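Local coordinates for protein ATP-dependent RNA helicase HrpB (Escherichia coli, PDB 6EUD) that hydrolyses ATP to ADP and phosphate as a DExH-box helicase of the DEAH/RHA type and binds single-stranded RNA, at residues R297-F301 and L356-L360; L360-M365 and A392-L396; R422-M426 and A498-R502; A436-K441 and S472-L476. One frame throughout, in Å; residues are numbered along the deposited sequence.

Contact 1 (R297-F301 and L356-L360); sequences RVARF and LQSDL
F301 overlaps the backbone of D359: with chi1 in t, its ring lies across the CA of D359, which sits 4.0 Å from the ring centroid and 22° off the normal, a CH-pi contact over the face. F301 CD1 lies 3.8 Å from D359 CB. R297-F301 is extended strand; L356-L360 is irregular, with Q357 near -119/6 before S358 and D359 straighten to -120/158 and -48/127. The touching parts run 48° apart, R300 in register with Q357 (CA to CA 5.1 Å) and F301 with S358 (CA to CA 4.7 Å). One short hydrogen bond joins them, F301 N to Q357 O at 2.6 Å, and R300 CA makes a 3.5 Å CH...O contact to Q357 O. Q357, chi1 p, turns back along the strand, bringing its CG 3.6 Å from A299 O and its NE2 4.3 Å from V298 CB. The strand pairs antiparallel with 307-314, consistent with the beta-hairpin of the second RecA-like domain in DEAH/RHA helicases. D359 OD1 bonds S361 OG in the first turn of helix 361-370, past the N-cap L360. One backbone hydrogen bond and an aromatic cover imply a loop docked on the strand without full sheet pairing.

Contact 2 (L360-M365 and A392-L396); sequences LSGLLM and AKRLL
Two helices, 361-365 and 392-396, cross almost at right angles (signed angle -78°), axes 9.2 Å apart at closest approach. The small A392 fits its CB against the start of the first helix, 3.7 Å from L360 C and 3.6 Å from S361 N, where the CA atoms of S361 and A392 are 4.4 Å apart. L364 (t, p) points toward the second helix, its CD2 in a hollow lined by A392 CB at 3.7 Å, K393 N at 3.4 Å and L396 CD1 at 3.7 Å. L396 (m, t) is the main bump, filling the hollow between S361, L364 and M365: its CD2 is 4.2 Å from S361 O and 3.5 Å from CE of M365, whose side chain (t, p, p) leaves its helix sideways. L395 CD2 closes the rim, 3.7 Å from S361 CB. Both helices probably belong to the winged-helix domain of DEAH/RHA helicases. No hydrogen bond crosses; S361 OG bonds D359 OD1, K393 NZ forms a salt bridge with E405 OE2, and apolar shape complementarity holds the helices together.

Contact 3 (R422-M426 and A498-R502); sequences RLAAM and AFADR. With EDO (1,2-ethanediol), chain C.
R422 reaches from helix 422-426 (chi1 m, chi2 t, chi3 near 105°) over the end of another helix at A498 (CA to CA 5.1 Å). Its NH2 gives a 2.5 Å salt-bridge hydrogen bond to D501 OD2, its NE only a weak one, 3.4 Å, to A498 O. D501 OD2 also accepts O2 of an ethanediol, probably from the crystallisation liquor, at 2.9 Å. The R422 guanidinium stacks flat on that of R502, centres 3.8 Å apart and planes at 23°, setting R422 NH1 3.4 Å from R502 NH2, two donors with no bond between them; D501 offsets part of the charge. R502 makes weak hydrogen bonds of its own, NH1 to P538 O and NH2 to G306 O. R422 O accepts M426 N at 3.1 Å; F499 O, past the helix end, accepts R502 N at 2.8 Å. The F499 ring edge meets L423, CZ to CD2 3.7 Å. The 498-502 turn leads into strand 503-506, joining the helical region to the probable OB-fold of DEAH/RHA helicases.

Contact 4 (A436-K441 and S472-L476); sequences AATAAK and SQQLL
Both segments are regular alpha-helix, continuing on either side, with internal bonds such as A440 N to A436 O at 2.9 Å and L476 N to S472 O at 2.9 Å. Their axes approach to 8.8 Å with directions 126° apart (signed 126°), an oblique crossing, well away from antiparallel. The backbones come closest at A440 and S472, CA to CA 4.8 Å, a spacing made possible by small side chains: CB of A440 is 4.0 Å from CB of S472. One turn further along the second helix, L476 (m, t) lies in a shallow depression formed by A436, A437 and A440. Its CD2 is 3.9 Å from A436 CB, its CD1 is 4.4 Å from A437 CB, and its CG is 3.8 Å from A440 CB. L475, also m, t, flanks the crossing with CD1 4.1 Å from A440 O and then packs on L427 of helix 421-429. S472 OG, chi1 m, rests 3.3 Å from K441 CA, yet its hydrogen bond goes to W468 O within its own helix. No hydrogen bond joins the segments. Q474, which takes no part in the crossing, is hydrogen-bonded through NE2 to R88 O in the ATP-binding domain, tying helix 466-479 to it. The small residues at the crossing let these helices pack closely in a helical region consistent with the ratchet-like domain of DEAH/RHA helicases.

Contact 1 is a surface contact, contacts 2 and 3 are buried, and contact 4, farthest from the chain's centre, is partly buried. L360 belongs to both contact 1 and contact 2: the loop that docks on the hairpin strand runs through it straight into helix 361-370, probably the first of the winged-helix domain. Contact 2 touches contact 3 where L395 CD2 packs 3.5 Å from R422 NH1, and contact 3 touches contact 4 through M426 CE, 3.6 Å from A439 O. Chemistry follows position: a main-chain bond and a ring over a CA where loop meets strand, apolar helix crossings in contacts 2 and 4, and charged groups at the turn of contact 3 leading into the probable OB-fold.

Contact 1 (R297-F301 and L356-L360)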
# COMPACT_ATOMS: atom_id res chain seq x y z
N ARG A 297 -16.40 3.80 -4.78
CA ARG A 297 -15.25 4.09 -5.61
C ARG A 297 -14.10 4.62 -4.73
O ARG A 297 -14.21 5.70 -4.15
CB ARG A 297 -15.62 5.10 -6.69
CG ARG A 297 -14.48 5.53 -7.58
CD ARG A 297 -15.01 5.97 -8.94
NE ARG A 297 -15.65 4.86 -9.65
CZ ARG A 297 -16.83 4.93 -10.25
NH1 ARG A 297 -17.52 6.06 -10.24
NH2 ARG A 297 -17.33 3.86 -10.87
N VAL A 298 -13.01 3.85 -4.63
CA VAL A 298 -11.88 4.26 -3.80
C VAL A 298 -10.54 4.33 -4.55
O VAL A 298 -10.31 3.61 -5.52
CB VAL A 298 -11.68 3.32 -2.57
CG1 VAL A 298 -12.83 3.48 -1.59
CG2 VAL A 298 -11.55 1.87 -3.00
N ALA A 299 -9.67 5.21 -4.05
CA ALA A 299 -8.29 5.35 -4.53
C ALA A 299 -7.45 4.18 -4.07
O ALA A 299 -7.46 3.83 -2.89
CB ALA A 299 -7.70 6.65 -4.03
N ARG A 300 -6.74 3.55 -4.99
CA ARG A 300 -5.89 2.43 -4.64
C ARG A 300 -4.46 2.61 -5.16
O ARG A 300 -4.24 2.78 -6.37
CB ARG A 300 -6.49 1.12 -5.15
CG ARG A 300 -5.54 -0.05 -5.06
CD ARG A 300 -6.29 -1.35 -4.87
NE ARG A 300 -7.05 -1.36 -3.62
CZ ARG A 300 -7.82 -2.37 -3.23
NH1 ARG A 300 -7.94 -3.45 -3.99
NH2 ARG A 300 -8.48 -2.29 -2.08
N PHE A 301 -3.50 2.57 -4.24
CA PHE A 301 -2.10 2.63 -4.60
C PHE A 301 -1.63 1.27 -5.07
O PHE A 301 -1.88 0.27 -4.40
CB PHE A 301 -1.26 3.13 -3.43
CG PHE A 301 0.22 3.08 -3.68
CD1 PHE A 301 0.81 3.96 -4.58
CD2 PHE A 301 1.02 2.17 -3.03
CE1 PHE A 301 2.17 3.93 -4.82
CE2 PHE A 301 2.39 2.13 -3.27
CZ PHE A 301 2.96 3.03 -4.16
N LEU A 356 -4.19 2.47 4.39
CA LEU A 356 -3.87 1.13 3.91
C LEU A 356 -3.88 1.02 2.39
O LEU A 356 -3.35 0.07 1.84
CB LEU A 356 -4.82 0.10 4.52
CG LEU A 356 -4.72 0.04 6.05
CD1 LEU A 356 -5.54 -1.08 6.60
CD2 LEU A 356 -3.29 -0.10 6.51
N GLN A 357 -4.45 2.00 1.71
CA GLN A 357 -4.63 1.87 0.27
C GLN A 357 -3.88 2.96 -0.52
O GLN A 357 -4.00 3.03 -1.74
CB GLN A 357 -6.14 1.87 -0.05
CG GLN A 357 -6.94 3.06 0.54
CD GLN A 357 -8.48 2.86 0.61
OE1 GLN A 357 -9.00 1.75 0.45
NE2 GLN A 357 -9.19 3.96 0.86
N SER A 358 -3.10 3.79 0.15
CA SER A 358 -2.50 4.94 -0.53
C SER A 358 -0.96 5.01 -0.55
O SER A 358 -0.26 4.38 0.25
CB SER A 358 -3.02 6.25 0.08
OG SER A 358 -2.45 6.50 1.35
N ASP A 359 -0.47 5.77 -1.53
CA ASP A 359 0.91 6.22 -1.64
C ASP A 359 1.39 6.79 -0.31
O ASP A 359 0.75 7.67 0.26
CB ASP A 359 1.00 7.28 -2.75
CG ASP A 359 2.42 7.51 -3.27
OD1 ASP A 359 3.41 7.46 -2.51
OD2 ASP A 359 2.51 7.76 -4.49
N LEU A 360 2.51 6.30 0.20
CA LEU A 360 2.95 6.75 1.51
C LEU A 360 4.23 7.57 1.44
O LEU A 360 4.85 7.85 2.48
CB LEU A 360 3.16 5.55 2.44
CG LEU A 360 1.97 4.64 2.70
CD1 LEU A 360 2.36 3.55 3.68
CD2 LEU A 360 0.76 5.42 3.23

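Contact 2 (L360-M365 and A392-L396)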
# COMPACT_ATOMS: atom_id res chain seq x y z
N LEU A 360 2.51 6.30 0.20
CA LEU A 360 2.95 6.75 1.51
C LEU A 360 4.23 7.57 1.44
O LEU A 360 4.85 7.85 2.48
CB LEU A 360 3.16 5.55 2.44
CG LEU A 360 1.97 4.64 2.70
CD1 LEU A 360 2.36 3.55 3.68
CD2 LEU A 360 0.76 5.42 3.23
N SER A 361 4.65 7.96 0.23
CA SER A 361 5.85 8.77 0.09
C SER A 361 5.72 10.11 0.84
O SER A 361 6.67 10.55 1.49
CB SER A 361 6.19 9.00 -1.38
OG SER A 361 5.12 9.58 -2.10
N GLY A 362 4.55 10.76 0.77
CA GLY A 362 4.32 11.97 1.53
C GLY A 362 4.36 11.73 3.04
O GLY A 362 5.00 12.48 3.78
N LEU A 363 3.67 10.68 3.49
CA LEU A 363 3.62 10.32 4.90
C LEU A 363 5.00 10.01 5.44
O LEU A 363 5.37 10.43 6.54
CB LEU A 363 2.69 9.13 5.10
CG LEU A 363 2.70 8.51 6.49
CD1 LEU A 363 2.30 9.54 7.53
CD2 LEU A 363 1.70 7.36 6.50
N LEU A 364 5.77 9.27 4.66
CA LEU A 364 7.12 8.89 5.07
C LEU A 364 7.99 10.14 5.19
O LEU A 364 8.79 10.27 6.11
CB LEU A 364 7.71 7.88 4.07
CG LEU A 364 9.05 7.21 4.38
CD1 LEU A 364 8.97 6.52 5.73
CD2 LEU A 364 9.42 6.21 3.27
N MET A 365 7.81 11.05 4.24
CA MET A 365 8.51 12.32 4.26
C MET A 365 8.13 13.10 5.52
O MET A 365 8.99 13.67 6.16
CB MET A 365 8.18 13.11 2.98
CG MET A 365 8.86 14.45 2.84
SD MET A 365 10.61 14.32 2.52
CE MET A 365 10.58 13.49 0.96
N ALA A 392 7.37 3.40 -0.85
CA ALA A 392 7.68 4.79 -0.49
C ALA A 392 9.19 5.04 -0.30
O ALA A 392 9.76 5.98 -0.87
CB ALA A 392 6.92 5.20 0.75
N LYS A 393 9.84 4.20 0.51
CA LYS A 393 11.28 4.30 0.71
C LYS A 393 12.03 4.28 -0.62
O LYS A 393 12.87 5.15 -0.88
CB LYS A 393 11.77 3.17 1.62
CG LYS A 393 13.25 3.21 1.95
CD LYS A 393 13.60 1.96 2.77
CE LYS A 393 15.06 1.94 3.23
NZ LYS A 393 15.35 2.90 4.34
N ARG A 394 11.69 3.32 -1.49
CA ARG A 394 12.35 3.22 -2.78
C ARG A 394 12.16 4.48 -3.61
O ARG A 394 13.12 4.97 -4.19
CB ARG A 394 11.86 2.00 -3.57
CG ARG A 394 12.44 0.71 -3.03
CD ARG A 394 12.18 -0.47 -3.95
NE ARG A 394 10.75 -0.72 -4.09
CZ ARG A 394 10.04 -1.51 -3.29
NH1 ARG A 394 10.64 -2.15 -2.29
NH2 ARG A 394 8.74 -1.67 -3.50
N LEU A 395 10.95 5.02 -3.64
CA LEU A 395 10.72 6.26 -4.37
C LEU A 395 11.55 7.43 -3.83
O LEU A 395 12.12 8.21 -4.60
CB LEU A 395 9.23 6.64 -4.34
CG LEU A 395 8.89 8.04 -4.90
CD1 LEU A 395 9.38 8.25 -6.34
CD2 LEU A 395 7.38 8.29 -4.83
N LEU A 396 11.61 7.57 -2.50
CA LEU A 396 12.36 8.65 -1.88
C LEU A 396 13.84 8.51 -2.22
O LEU A 396 14.54 9.52 -2.42
CB LEU A 396 12.14 8.67 -0.35
CG LEU A 396 10.73 9.09 0.10
CD1 LEU A 396 10.66 9.29 1.60
CD2 LEU A 396 10.28 10.38 -0.58

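Contact 3 (R422-M426 and A498-R502)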
# COMPACT_ATOMS: atom_id res chain seq x y z
N ARG A 422 7.51 13.95 -5.03
CA ARG A 422 8.01 14.03 -6.40
C ARG A 422 8.06 15.50 -6.85
O ARG A 422 9.05 15.95 -7.41
CB ARG A 422 7.15 13.18 -7.35
CG ARG A 422 7.18 11.67 -7.02
CD ARG A 422 6.16 10.82 -7.86
NE ARG A 422 6.86 10.08 -8.89
CZ ARG A 422 6.93 8.76 -8.98
NH1 ARG A 422 6.30 7.97 -8.12
NH2 ARG A 422 7.62 8.23 -9.96
N LEU A 423 7.01 16.26 -6.57
CA LEU A 423 6.99 17.66 -6.97
C LEU A 423 7.99 18.51 -6.15
O LEU A 423 8.64 19.41 -6.68
CB LEU A 423 5.57 18.22 -6.82
CG LEU A 423 4.47 17.59 -7.71
CD1 LEU A 423 3.16 18.39 -7.63
CD2 LEU A 423 4.92 17.40 -9.17
N ALA A 424 8.11 18.21 -4.86
CA ALA A 424 9.07 18.88 -3.99
C ALA A 424 10.50 18.63 -4.47
O ALA A 424 11.32 19.54 -4.47
CB ALA A 424 8.92 18.41 -2.55
N ALA A 425 10.77 17.38 -4.85
CA ALA A 425 12.07 16.97 -5.38
C ALA A 425 12.42 17.78 -6.63
O ALA A 425 13.54 18.26 -6.79
CB ALA A 425 12.06 15.47 -5.70
N MET A 426 11.43 17.95 -7.50
CA MET A 426 11.62 18.72 -8.72
C MET A 426 12.02 20.16 -8.39
O MET A 426 12.98 20.69 -8.94
CB MET A 426 10.35 18.68 -9.56
CG MET A 426 10.45 19.34 -10.93
SD MET A 426 8.89 19.06 -11.83
CE MET A 426 7.75 19.82 -10.67
N ALA A 498 12.33 13.82 -11.24
CA ALA A 498 11.25 13.44 -10.35
C ALA A 498 10.30 12.39 -10.93
O ALA A 498 9.52 11.80 -10.20
CB ALA A 498 10.47 14.68 -9.94
N PHE A 499 10.36 12.17 -12.24
CA PHE A 499 9.49 11.18 -12.88
C PHE A 499 10.25 10.26 -13.82
O PHE A 499 9.73 9.88 -14.87
CB PHE A 499 8.38 11.89 -13.64
CG PHE A 499 7.54 12.79 -12.78
CD1 PHE A 499 7.89 14.12 -12.60
CD2 PHE A 499 6.42 12.31 -12.14
CE1 PHE A 499 7.12 14.94 -11.81
CE2 PHE A 499 5.64 13.13 -11.33
CZ PHE A 499 5.98 14.44 -11.17
N ALA A 500 11.48 9.91 -13.46
CA ALA A 500 12.33 9.05 -14.31
C ALA A 500 11.67 7.71 -14.67
O ALA A 500 11.81 7.22 -15.78
CB ALA A 500 13.65 8.81 -13.63
N ASP A 501 10.95 7.13 -13.71
CA ASP A 501 10.24 5.87 -13.91
C ASP A 501 9.05 6.03 -14.86
O ASP A 501 8.43 5.03 -15.26
CB ASP A 501 9.75 5.33 -12.57
CG ASP A 501 8.94 6.36 -11.79
OD1 ASP A 501 9.26 7.56 -11.91
OD2 ASP A 501 8.00 6.00 -11.06
N ARG A 502 8.70 7.27 -15.19
CA ARG A 502 7.56 7.50 -16.08
C ARG A 502 7.99 8.08 -17.42
O ARG A 502 7.15 8.58 -18.16
CB ARG A 502 6.55 8.41 -15.40
CG ARG A 502 6.04 7.82 -14.12
CD ARG A 502 5.03 8.71 -13.45
NE ARG A 502 4.63 8.14 -12.17
CZ ARG A 502 3.87 8.77 -11.29
NH1 ARG A 502 3.46 10.01 -11.53
NH2 ARG A 502 3.55 8.18 -10.16
C1 EDO C . 10.36 3.58 -8.97
O1 EDO C . 9.78 3.58 -7.69
C2 EDO C . 9.52 2.73 -9.94
O2 EDO C . 8.19 3.26 -10.10

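Contact 4 (A436-K441 and S472-L476)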
# COMPACT_ATOMS: atom_id res chain seq x y z
N ALA A 436 13.84 27.29 -11.16
CA ALA A 436 12.91 27.29 -10.03
C ALA A 436 11.50 27.68 -10.49
O ALA A 436 10.54 26.94 -10.22
CB ALA A 436 13.39 28.21 -8.94
N ALA A 437 11.37 28.83 -11.16
CA ALA A 437 10.07 29.32 -11.63
C ALA A 437 9.42 28.30 -12.58
O ALA A 437 8.20 28.10 -12.56
CB ALA A 437 10.21 30.67 -12.31
N THR A 438 10.23 27.65 -13.40
CA THR A 438 9.73 26.61 -14.29
C THR A 438 9.16 25.44 -13.48
O THR A 438 8.03 24.98 -13.73
CB THR A 438 10.83 26.11 -15.25
OG1 THR A 438 11.39 27.22 -15.97
CG2 THR A 438 10.26 25.10 -16.23
N ALA A 439 9.93 24.95 -12.52
CA ALA A 439 9.49 23.87 -11.64
C ALA A 439 8.19 24.21 -10.90
O ALA A 439 7.33 23.35 -10.74
CB ALA A 439 10.61 23.50 -10.63
N ALA A 440 8.04 25.46 -10.47
CA ALA A 440 6.90 25.86 -9.63
C ALA A 440 5.61 25.82 -10.43
O ALA A 440 4.55 25.41 -9.92
CB ALA A 440 7.13 27.25 -9.05
N LYS A 441 5.69 26.27 -11.67
CA LYS A 441 4.55 26.25 -12.56
C LYS A 441 4.16 24.81 -12.91
O LYS A 441 2.98 24.44 -12.84
CB LYS A 441 4.84 27.04 -13.84
CG LYS A 441 3.71 26.94 -14.85
CD LYS A 441 3.38 28.28 -15.47
CE LYS A 441 2.02 28.19 -16.12
NZ LYS A 441 1.67 29.47 -16.79
N SER A 472 2.14 28.84 -7.80
CA SER A 472 3.56 28.96 -8.13
C SER A 472 4.28 29.93 -7.21
O SER A 472 5.36 29.61 -6.69
CB SER A 472 3.75 29.41 -9.59
OG SER A 472 3.23 28.45 -10.47
N GLN A 473 3.69 31.12 -7.04
CA GLN A 473 4.25 32.15 -6.16
C GLN A 473 4.39 31.62 -4.73
O GLN A 473 5.41 31.86 -4.07
CB GLN A 473 3.37 33.40 -6.18
CG GLN A 473 3.33 34.13 -7.52
CD GLN A 473 2.41 35.34 -7.50
OE1 GLN A 473 1.48 35.42 -6.69
NE2 GLN A 473 2.67 36.30 -8.38
N GLN A 474 3.37 30.89 -4.25
CA GLN A 474 3.39 30.28 -2.91
C GLN A 474 4.52 29.24 -2.76
O GLN A 474 5.25 29.22 -1.75
CB GLN A 474 2.03 29.63 -2.60
CG GLN A 474 1.94 29.06 -1.18
CD GLN A 474 0.67 28.25 -0.94
OE1 GLN A 474 0.06 27.74 -1.87
NE2 GLN A 474 0.26 28.15 0.32
N LEU A 475 4.70 28.41 -3.77
CA LEU A 475 5.76 27.41 -3.74
C LEU A 475 7.15 28.07 -3.78
O LEU A 475 8.06 27.66 -3.06
CB LEU A 475 5.58 26.44 -4.89
CG LEU A 475 4.45 25.41 -4.72
CD1 LEU A 475 4.37 24.53 -5.95
CD2 LEU A 475 4.65 24.55 -3.47
N LEU A 476 7.31 29.11 -4.58
CA LEU A 476 8.58 29.81 -4.66
C LEU A 476 8.91 30.49 -3.35
O LEU A 476 10.09 30.60 -2.96
CB LEU A 476 8.58 30.82 -5.81
CG LEU A 476 8.64 30.14 -7.18
CD1 LEU A 476 8.39 31.13 -8.33
CD2 LEU A 476 9.97 29.38 -7.36